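Local coordinates for protein FkbI (Streptomyces hygroscopicus, PDB 1R2J), which binds FAD and probably acts as an acyl-ACP dehydrogenase in making the methoxymalonyl extender unit of the FK520 polyketide immunosuppressant, at residues C40-A45 / G225-A230; G53-G58 / V281-S286; V245-T250 / A319-S324. All coordinates share one frame; numbering follows the deposited sequence.

The three contacts illustrate how a largely helical enzyme ties together parts that lie far apart in sequence. Contacts 1 and 2 are neighbours, their centres about 9 Å apart, and they touch where E42 meets N57 and K227 meets S54. Contact 3 lies about 33 Å from contact 1 and 30 Å from contact 2, centre to centre, and shares helix 219-248 with contact 1. Contacts 1 and 2 interleave along the chain, as do contacts 2 and 3, whereas contact 1 closes before contact 3 opens. Contacts 1 and 2 together join the N-terminal region to C-terminal helices 219-248 and 262-287, while contact 3 joins two helices at the far end of the C-terminal region.

Contact 1: residues C40-A45 / G225-A230; sequences CAEVAA and GRKSVA
E42 and K227 meet in a salt bridge that spans the gap between a loop of the N-terminal region, after helix 27-35, and the long helix 219-248 of the C-terminal region. The two side chains approach from opposite directions, so the contact is made at their charged ends while the backbones stay apart. K227 NZ lies 2.9 Å from E42 OE1, which it meets on the syn side, 16° out of the carboxylate plane. The second oxygen is close as well, with E42 OE2 at 3.4 Å from K227 NZ, and the terminal methylene K227 CE is 3.5 Å from E42 OE2. The lysine chain leaves the helix with CG anti to the backbone N (chi1 175°), and a bend at chi3 (74°) swings the ammonium group to the carboxylate; E42 reaches out by an extended chain.

Neither charge depends on the other alone. E42 OE2 accepts a hydrogen bond from N57 ND2, and K227 NZ also bonds to S54 OG, so both ends of the bridge are fastened to the first turn of helix 54-67. These bonds probably limit how far either group can swing. On the loop side, E42 sits within a type I beta turn, closed by the 2.8 Å bond from V43 N to C40 O, and backbone bonds of A41 with L52 and of V43 with G51 hold that turn to the chain just before helix 54-67. Helix 69-88 lies against C40 and V43 of the loop and against S228 of helix 219-248, while helix 297-322 packs on R226 and A230.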
loop_
_atom_site.group_PDB
_atom_site.type_symbol
_atom_site.label_atom_id
_atom_site.label_comp_id
_atom_site.label_asym_id
_atom_site.label_seq_id
_atom_site.Cartn_x
_atom_site.Cartn_y
_atom_site.Cartn_z
ATOM N N CYS A 40 -5.973 -7.890 5.771
ATOM C CA CYS A 40 -5.098 -9.053 5.895
ATOM C C CYS A 40 -5.709 -10.257 5.190
ATOM O O CYS A 40 -5.250 -11.383 5.384
ATOM C CB CYS A 40 -4.987 -9.436 7.368
ATOM S SG CYS A 40 -3.386 -9.355 8.082
ATOM N N ALA A 41 -6.748 -10.013 4.398
ATOM C CA ALA A 41 -7.499 -11.065 3.723
ATOM C C ALA A 41 -6.775 -12.300 3.187
ATOM O O ALA A 41 -7.340 -13.390 3.219
ATOM C CB ALA A 41 -8.359 -10.450 2.620
ATOM N N GLU A 42 -5.545 -12.154 2.703
ATOM C CA GLU A 42 -4.824 -13.299 2.151
ATOM C C GLU A 42 -4.194 -14.236 3.180
ATOM O O GLU A 42 -3.692 -15.305 2.827
ATOM C CB GLU A 42 -3.765 -12.821 1.151
ATOM C CG GLU A 42 -4.363 -12.380 -0.177
ATOM C CD GLU A 42 -3.348 -11.754 -1.114
ATOM O OE1 GLU A 42 -2.250 -12.324 -1.275
ATOM O OE2 GLU A 42 -3.656 -10.691 -1.697
ATOM N N VAL A 43 -4.224 -13.845 4.449
ATOM C CA VAL A 43 -3.660 -14.695 5.493
ATOM C C VAL A 43 -4.468 -15.987 5.595
ATOM O O VAL A 43 -5.701 -15.966 5.604
ATOM C CB VAL A 43 -3.641 -13.964 6.859
ATOM C CG1 VAL A 43 -3.288 -14.935 7.986
ATOM C CG2 VAL A 43 -2.619 -12.841 6.809
ATOM N N ALA A 44 -3.750 -17.107 5.649
ATOM C CA ALA A 44 -4.352 -18.431 5.736
ATOM C C ALA A 44 -5.284 -18.566 6.936
ATOM O O ALA A 44 -5.099 -17.903 7.956
ATOM C CB ALA A 44 -3.255 -19.490 5.798
ATOM N N ALA A 45 -6.286 -19.429 6.804
ATOM C CA ALA A 45 -7.258 -19.652 7.872
ATOM C C ALA A 45 -6.605 -20.237 9.122
ATOM O O ALA A 45 -7.055 -19.987 10.244
ATOM C CB ALA A 45 -8.368 -20.578 7.380
ATOM N N GLY A 225 2.252 -5.404 -1.993
ATOM C CA GLY A 225 2.484 -3.977 -1.875
ATOM C C GLY A 225 2.423 -3.494 -3.305
ATOM O O GLY A 225 1.620 -2.628 -3.632
ATOM N N ARG A 226 3.266 -4.055 -4.165
ATOM C CA ARG A 226 3.215 -3.684 -5.571
ATOM C C ARG A 226 1.885 -4.220 -6.087
ATOM O O ARG A 226 1.192 -3.549 -6.846
ATOM C CB ARG A 226 4.381 -4.303 -6.350
ATOM C CG ARG A 226 5.621 -3.444 -6.296
ATOM C CD ARG A 226 6.831 -4.070 -6.959
ATOM N NE ARG A 226 7.999 -3.238 -6.683
ATOM C CZ ARG A 226 9.257 -3.652 -6.749
ATOM N NH1 ARG A 226 9.530 -4.905 -7.087
ATOM N NH2 ARG A 226 10.241 -2.804 -6.474
ATOM N N LYS A 227 1.527 -5.426 -5.648
ATOM C CA LYS A 227 0.267 -6.045 -6.055
ATOM C C LYS A 227 -0.904 -5.285 -5.444
ATOM O O LYS A 227 -1.918 -5.036 -6.101
ATOM C CB LYS A 227 0.219 -7.508 -5.601
ATOM C CG LYS A 227 -1.118 -8.206 -5.881
ATOM C CD LYS A 227 -1.073 -9.694 -5.507
ATOM C CE LYS A 227 -1.110 -9.898 -4.000
ATOM N NZ LYS A 227 -0.999 -11.342 -3.642
ATOM N N SER A 228 -0.747 -4.914 -4.179
ATOM C CA SER A 228 -1.778 -4.197 -3.452
ATOM C C SER A 228 -1.947 -2.780 -3.989
ATOM O O SER A 228 -3.065 -2.306 -4.160
ATOM C CB SER A 228 -1.433 -4.158 -1.960
ATOM O OG SER A 228 -2.533 -3.684 -1.206
ATOM N N VAL A 229 -0.837 -2.099 -4.248
ATOM C CA VAL A 229 -0.908 -0.747 -4.778
ATOM C C VAL A 229 -1.567 -0.776 -6.148
ATOM O O VAL A 229 -2.360 0.107 -6.471
ATOM C CB VAL A 229 0.486 -0.101 -4.905
ATOM C CG1 VAL A 229 0.411 1.154 -5.793
ATOM C CG2 VAL A 229 1.008 0.275 -3.519
ATOM N N ALA A 230 -1.248 -1.795 -6.943
ATOM C CA ALA A 230 -1.826 -1.917 -8.280
ATOM C C ALA A 230 -3.359 -2.007 -8.192
ATOM O O ALA A 230 -4.072 -1.315 -8.911
ATOM C CB ALA A 230 -1.249 -3.146 -8.992
#

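Contact 2: residues G53-G58 / V281-S286; sequences GSRENG and VCEYAS
R55 lies along the flank of S286 and carries its guanidinium group out over E283, in a helix-helix packing between the N-terminal start of helix 54-67 and the C-terminal end of helix 262-287. The short axes approach to 9.4 Å and run at 140°, closer to antiparallel than to parallel. From its root, R55 CB is 4.1 Å from S286 OG. The next atom is pressed much nearer, R55 CG standing 3.0 Å from S286 OG, and R55 CD passes the same oxygen at 3.9 Å. A bend at chi3 (65°) then turns the tip toward E283, whose CB lies over one guanidinium face, offset toward its rim. R55 NH2 is 3.7 Å from E283 CG. The guanidinium and carboxylate planes are only 19° apart, yet E283 OE2 is well out of the guanidinium plane and 4.0 Å from R55 NH2, a long pairing of charges in which no N-H points at the oxygen. The stronger partners lie outside: R55 NH1 forms a salt bridge with D287 OD1, and E283 OE1 with R280. The S286 hydroxyl is fixed by its bond to E283 O one turn back in its own helix. Replacing S286 by alanine removes the hydroxyl, which would probably leave E283 O without this donor and open a gap beside R55 CG. Beside R55, with its OG engaged by K227, S54 presents its methylene to the other helix, where S54 CB and S286 CB are only 3.4 Å apart, tighter than ordinary van der Waals contact.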
loop_
_atom_site.group_PDB
_atom_site.type_symbol
_atom_site.label_atom_id
_atom_site.label_comp_id
_atom_site.label_asym_id
_atom_site.label_seq_id
_atom_site.Cartn_x
_atom_site.Cartn_y
_atom_site.Cartn_z
ATOM N N GLY A 53 -7.899 -15.398 -2.090
ATOM C CA GLY A 53 -6.928 -15.486 -3.166
ATOM C C GLY A 53 -6.556 -14.076 -3.599
ATOM O O GLY A 53 -7.114 -13.119 -3.079
ATOM N N SER A 54 -5.630 -13.940 -4.543
ATOM C CA SER A 54 -5.203 -12.622 -5.006
ATOM C C SER A 54 -6.280 -11.809 -5.724
ATOM O O SER A 54 -6.338 -10.588 -5.573
ATOM C CB SER A 54 -3.969 -12.758 -5.894
ATOM O OG SER A 54 -2.841 -13.086 -5.103
ATOM N N ARG A 55 -7.121 -12.473 -6.511
ATOM C CA ARG A 55 -8.194 -11.775 -7.206
ATOM C C ARG A 55 -9.235 -11.254 -6.211
ATOM O O ARG A 55 -9.592 -10.077 -6.242
ATOM C CB ARG A 55 -8.875 -12.700 -8.224
ATOM C CG ARG A 55 -7.919 -13.273 -9.256
ATOM C CD ARG A 55 -8.632 -14.045 -10.370
ATOM N NE ARG A 55 -9.488 -13.196 -11.196
ATOM C CZ ARG A 55 -9.433 -13.133 -12.527
ATOM N NH1 ARG A 55 -8.556 -13.866 -13.199
ATOM N NH2 ARG A 55 -10.270 -12.347 -13.192
ATOM N N GLU A 56 -9.715 -12.128 -5.326
ATOM C CA GLU A 56 -10.721 -11.741 -4.331
ATOM C C GLU A 56 -10.212 -10.597 -3.463
ATOM O O GLU A 56 -10.862 -9.564 -3.347
ATOM C CB GLU A 56 -11.078 -12.929 -3.431
ATOM C CG GLU A 56 -11.318 -14.226 -4.177
ATOM C CD GLU A 56 -11.417 -15.424 -3.244
ATOM O OE1 GLU A 56 -12.493 -15.634 -2.642
ATOM O OE2 GLU A 56 -10.407 -16.146 -3.108
ATOM N N ASN A 57 -9.049 -10.787 -2.847
ATOM C CA ASN A 57 -8.487 -9.738 -2.004
ATOM C C ASN A 57 -8.173 -8.506 -2.853
ATOM O O ASN A 57 -8.296 -7.373 -2.389
ATOM C CB ASN A 57 -7.210 -10.224 -1.318
ATOM C CG ASN A 57 -6.577 -9.150 -0.445
ATOM O OD1 ASN A 57 -7.245 -8.546 0.386
ATOM N ND2 ASN A 57 -5.285 -8.911 -0.633
ATOM N N GLY A 58 -7.775 -8.738 -4.102
ATOM C CA GLY A 58 -7.440 -7.641 -4.998
ATOM C C GLY A 58 -8.621 -6.743 -5.311
ATOM O O GLY A 58 -8.543 -5.521 -5.163
ATOM N N VAL A 281 -4.495 -6.049 -16.162
ATOM C CA VAL A 281 -3.116 -6.312 -15.776
ATOM C C VAL A 281 -3.024 -6.800 -14.329
ATOM O O VAL A 281 -2.179 -7.642 -14.000
ATOM C CB VAL A 281 -2.233 -5.049 -16.009
ATOM C CG1 VAL A 281 -2.628 -3.936 -15.056
ATOM C CG2 VAL A 281 -0.770 -5.408 -15.856
ATOM N N CYS A 282 -3.906 -6.295 -13.470
ATOM C CA CYS A 282 -3.913 -6.705 -12.062
ATOM C C CYS A 282 -4.393 -8.144 -11.934
ATOM O O CYS A 282 -3.871 -8.915 -11.125
ATOM C CB CYS A 282 -4.815 -5.791 -11.232
ATOM S SG CYS A 282 -4.179 -4.114 -11.059
ATOM N N GLU A 283 -5.387 -8.496 -12.746
ATOM C CA GLU A 283 -5.942 -9.841 -12.751
ATOM C C GLU A 283 -4.889 -10.855 -13.209
ATOM O O GLU A 283 -4.752 -11.935 -12.627
ATOM C CB GLU A 283 -7.156 -9.893 -13.683
ATOM C CG GLU A 283 -8.369 -9.132 -13.155
ATOM C CD GLU A 283 -9.359 -8.800 -14.249
ATOM O OE1 GLU A 283 -10.348 -8.091 -13.974
ATOM O OE2 GLU A 283 -9.144 -9.245 -15.392
ATOM N N TYR A 284 -4.153 -10.496 -14.255
ATOM C CA TYR A 284 -3.106 -11.353 -14.801
ATOM C C TYR A 284 -2.018 -11.623 -13.754
ATOM O O TYR A 284 -1.575 -12.766 -13.570
ATOM C CB TYR A 284 -2.484 -10.679 -16.026
ATOM C CG TYR A 284 -1.422 -11.490 -16.726
ATOM C CD1 TYR A 284 -1.763 -12.512 -17.615
ATOM C CD2 TYR A 284 -0.071 -11.222 -16.519
ATOM C CE1 TYR A 284 -0.775 -13.241 -18.287
ATOM C CE2 TYR A 284 0.922 -11.947 -17.181
ATOM C CZ TYR A 284 0.561 -12.948 -18.063
ATOM O OH TYR A 284 1.541 -13.646 -18.726
ATOM N N ALA A 285 -1.583 -10.570 -13.071
ATOM C CA ALA A 285 -0.549 -10.719 -12.057
ATOM C C ALA A 285 -1.067 -11.546 -10.883
ATOM O O ALA A 285 -0.330 -12.353 -10.307
ATOM C CB ALA A 285 -0.085 -9.353 -11.572
ATOM N N SER A 286 -2.338 -11.353 -10.536
ATOM C CA SER A 286 -2.933 -12.082 -9.419
ATOM C C SER A 286 -3.028 -13.576 -9.731
ATOM O O SER A 286 -2.852 -14.412 -8.845
ATOM C CB SER A 286 -4.316 -11.516 -9.081
ATOM O OG SER A 286 -5.293 -11.969 -10.004
#

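Contact 3: residues V245-T250 / A319-S324; sequences VAHART and AQVLAS
H247 lays its imidazole against the last turn of helix 297-322, and nearly all of the close packing here gathers round that one ring. L322 CG sits over one face, 4.1 Å from H247 CG, and L322 CD1 comes to the same distance from the methylene H247 CB. On that same side of the ring L322 CA stands 3.5 Å from H247 CD2. The ring edge meets backbone instead: H247 CD2 is 3.3 Å from V321 O, which lies near the ring plane. V321 adds its side chain to the packed part, V321 CG1 lying 4.4 Å from H247 CD2. With CG anti to the backbone N (chi1 -168°), the ring is carried across to the other helix rather than back over its own. H247 NE2 comes within 3.4 Å of L322 O, but this oxygen stands well out of the ring plane, on the side of L322 CG, where an N-H lying in that plane could not point at it. Two carbonyl oxygens at a helix C-terminus beside the imidazole would probably draw positive charge onto it.

Both helices end here, in the C-terminal domain, which in acyl-CoA dehydrogenases is an all-helical bundle. Helix 262-287 backs the junction, with I268 against A248 and H267 against V321, and V333 of helix 332-345 supports L322.

Away from the ring the packing thins quickly. V245 points away from the opposite segment. A323 leaves the helix with a positive phi of 52°, and from there the chain runs exposed through S324. On the other segment R249 and T250 are likewise exposed. T250 OG1 donates a hydrogen bond back to A246 O, 2.7 Å away, within its own segment.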
loop_
_atom_site.group_PDB
_atom_site.type_symbol
_atom_site.label_atom_id
_atom_site.label_comp_id
_atom_site.label_asym_id
_atom_site.label_seq_id
_atom_site.Cartn_x
_atom_site.Cartn_y
_atom_site.Cartn_z
ATOM N N VAL A 245 -18.522 10.142 -14.820
ATOM C CA VAL A 245 -19.747 9.781 -15.514
ATOM C C VAL A 245 -20.953 10.414 -14.814
ATOM O O VAL A 245 -21.840 10.951 -15.474
ATOM C CB VAL A 245 -19.930 8.249 -15.591
ATOM C CG1 VAL A 245 -18.815 7.636 -16.419
ATOM C CG2 VAL A 245 -19.911 7.651 -14.205
ATOM N N ALA A 246 -20.979 10.369 -13.486
ATOM C CA ALA A 246 -22.098 10.951 -12.738
ATOM C C ALA A 246 -22.250 12.430 -13.076
ATOM O O ALA A 246 -23.363 12.917 -13.277
ATOM C CB ALA A 246 -21.887 10.776 -11.240
ATOM N N HIS A 247 -21.131 13.145 -13.148
ATOM C CA HIS A 247 -21.163 14.570 -13.467
ATOM C C HIS A 247 -21.553 14.782 -14.935
ATOM O O HIS A 247 -22.322 15.687 -15.262
ATOM C CB HIS A 247 -19.788 15.195 -13.197
ATOM C CG HIS A 247 -19.779 16.695 -13.223
ATOM N ND1 HIS A 247 -20.485 17.462 -12.319
ATOM C CD2 HIS A 247 -19.110 17.569 -14.014
ATOM C CE1 HIS A 247 -20.248 18.742 -12.549
ATOM N NE2 HIS A 247 -19.417 18.834 -13.572
ATOM N N ALA A 248 -21.029 13.923 -15.808
ATOM C CA ALA A 248 -21.272 13.999 -17.246
ATOM C C ALA A 248 -22.707 13.724 -17.710
ATOM O O ALA A 248 -23.124 14.236 -18.753
ATOM C CB ALA A 248 -20.312 13.062 -17.974
ATOM N N ARG A 249 -23.466 12.916 -16.975
ATOM C CA ARG A 249 -24.827 12.659 -17.423
ATOM C C ARG A 249 -25.869 13.474 -16.676
ATOM O O ARG A 249 -27.061 13.352 -16.942
ATOM C CB ARG A 249 -25.163 11.155 -17.368
ATOM C CG ARG A 249 -25.071 10.478 -16.018
ATOM C CD ARG A 249 -25.198 8.963 -16.183
ATOM N NE ARG A 249 -24.969 8.277 -14.919
ATOM C CZ ARG A 249 -24.668 6.988 -14.793
ATOM N NH1 ARG A 249 -24.559 6.205 -15.860
ATOM N NH2 ARG A 249 -24.440 6.488 -13.585
ATOM N N THR A 250 -25.414 14.335 -15.772
ATOM C CA THR A 250 -26.317 15.175 -14.992
ATOM C C THR A 250 -26.107 16.667 -15.262
ATOM O O THR A 250 -27.067 17.412 -15.439
ATOM C CB THR A 250 -26.138 14.929 -13.488
ATOM O OG1 THR A 250 -24.794 15.244 -13.114
ATOM C CG2 THR A 250 -26.421 13.471 -13.147
ATOM N N ALA A 319 -10.683 15.169 -12.933
ATOM C CA ALA A 319 -10.699 16.504 -12.355
ATOM C C ALA A 319 -11.114 17.506 -13.423
ATOM O O ALA A 319 -11.828 18.463 -13.136
ATOM C CB ALA A 319 -9.322 16.864 -11.800
ATOM N N GLN A 320 -10.665 17.282 -14.653
ATOM C CA GLN A 320 -10.998 18.173 -15.761
ATOM C C GLN A 320 -12.506 18.150 -16.016
ATOM O O GLN A 320 -13.134 19.193 -16.183
ATOM C CB GLN A 320 -10.256 17.737 -17.024
ATOM C CG GLN A 320 -10.457 18.665 -18.214
ATOM C CD GLN A 320 -9.718 19.971 -18.042
ATOM O OE1 GLN A 320 -10.010 20.965 -18.715
ATOM N NE2 GLN A 320 -8.745 19.975 -17.140
ATOM N N VAL A 321 -13.076 16.950 -16.048
ATOM C CA VAL A 321 -14.505 16.765 -16.279
ATOM C C VAL A 321 -15.347 17.461 -15.213
ATOM O O VAL A 321 -16.255 18.240 -15.529
ATOM C CB VAL A 321 -14.852 15.256 -16.312
ATOM C CG1 VAL A 321 -16.367 15.056 -16.424
ATOM C CG2 VAL A 321 -14.144 14.593 -17.505
ATOM N N LEU A 322 -15.041 17.191 -13.947
ATOM C CA LEU A 322 -15.784 17.814 -12.862
ATOM C C LEU A 322 -15.583 19.315 -12.788
ATOM O O LEU A 322 -16.445 20.033 -12.298
ATOM C CB LEU A 322 -15.416 17.181 -11.521
ATOM C CG LEU A 322 -16.309 15.978 -11.230
ATOM C CD1 LEU A 322 -15.831 14.772 -12.029
ATOM C CD2 LEU A 322 -16.289 15.687 -9.751
ATOM N N ALA A 323 -14.441 19.784 -13.277
ATOM C CA ALA A 323 -14.132 21.202 -13.266
ATOM C C ALA A 323 -14.301 21.834 -11.877
ATOM O O ALA A 323 -13.853 21.281 -10.874
ATOM C CB ALA A 323 -15.007 21.937 -14.303
ATOM N N SER A 324 -14.970 22.982 -11.817
ATOM C CA SER A 324 -15.150 23.675 -10.545
ATOM C C SER A 324 -15.848 22.829 -9.494
ATOM O O SER A 324 -15.618 23.014 -8.301
ATOM C CB SER A 324 -15.918 24.985 -10.740
ATOM O OG SER A 324 -17.294 24.750 -10.959
#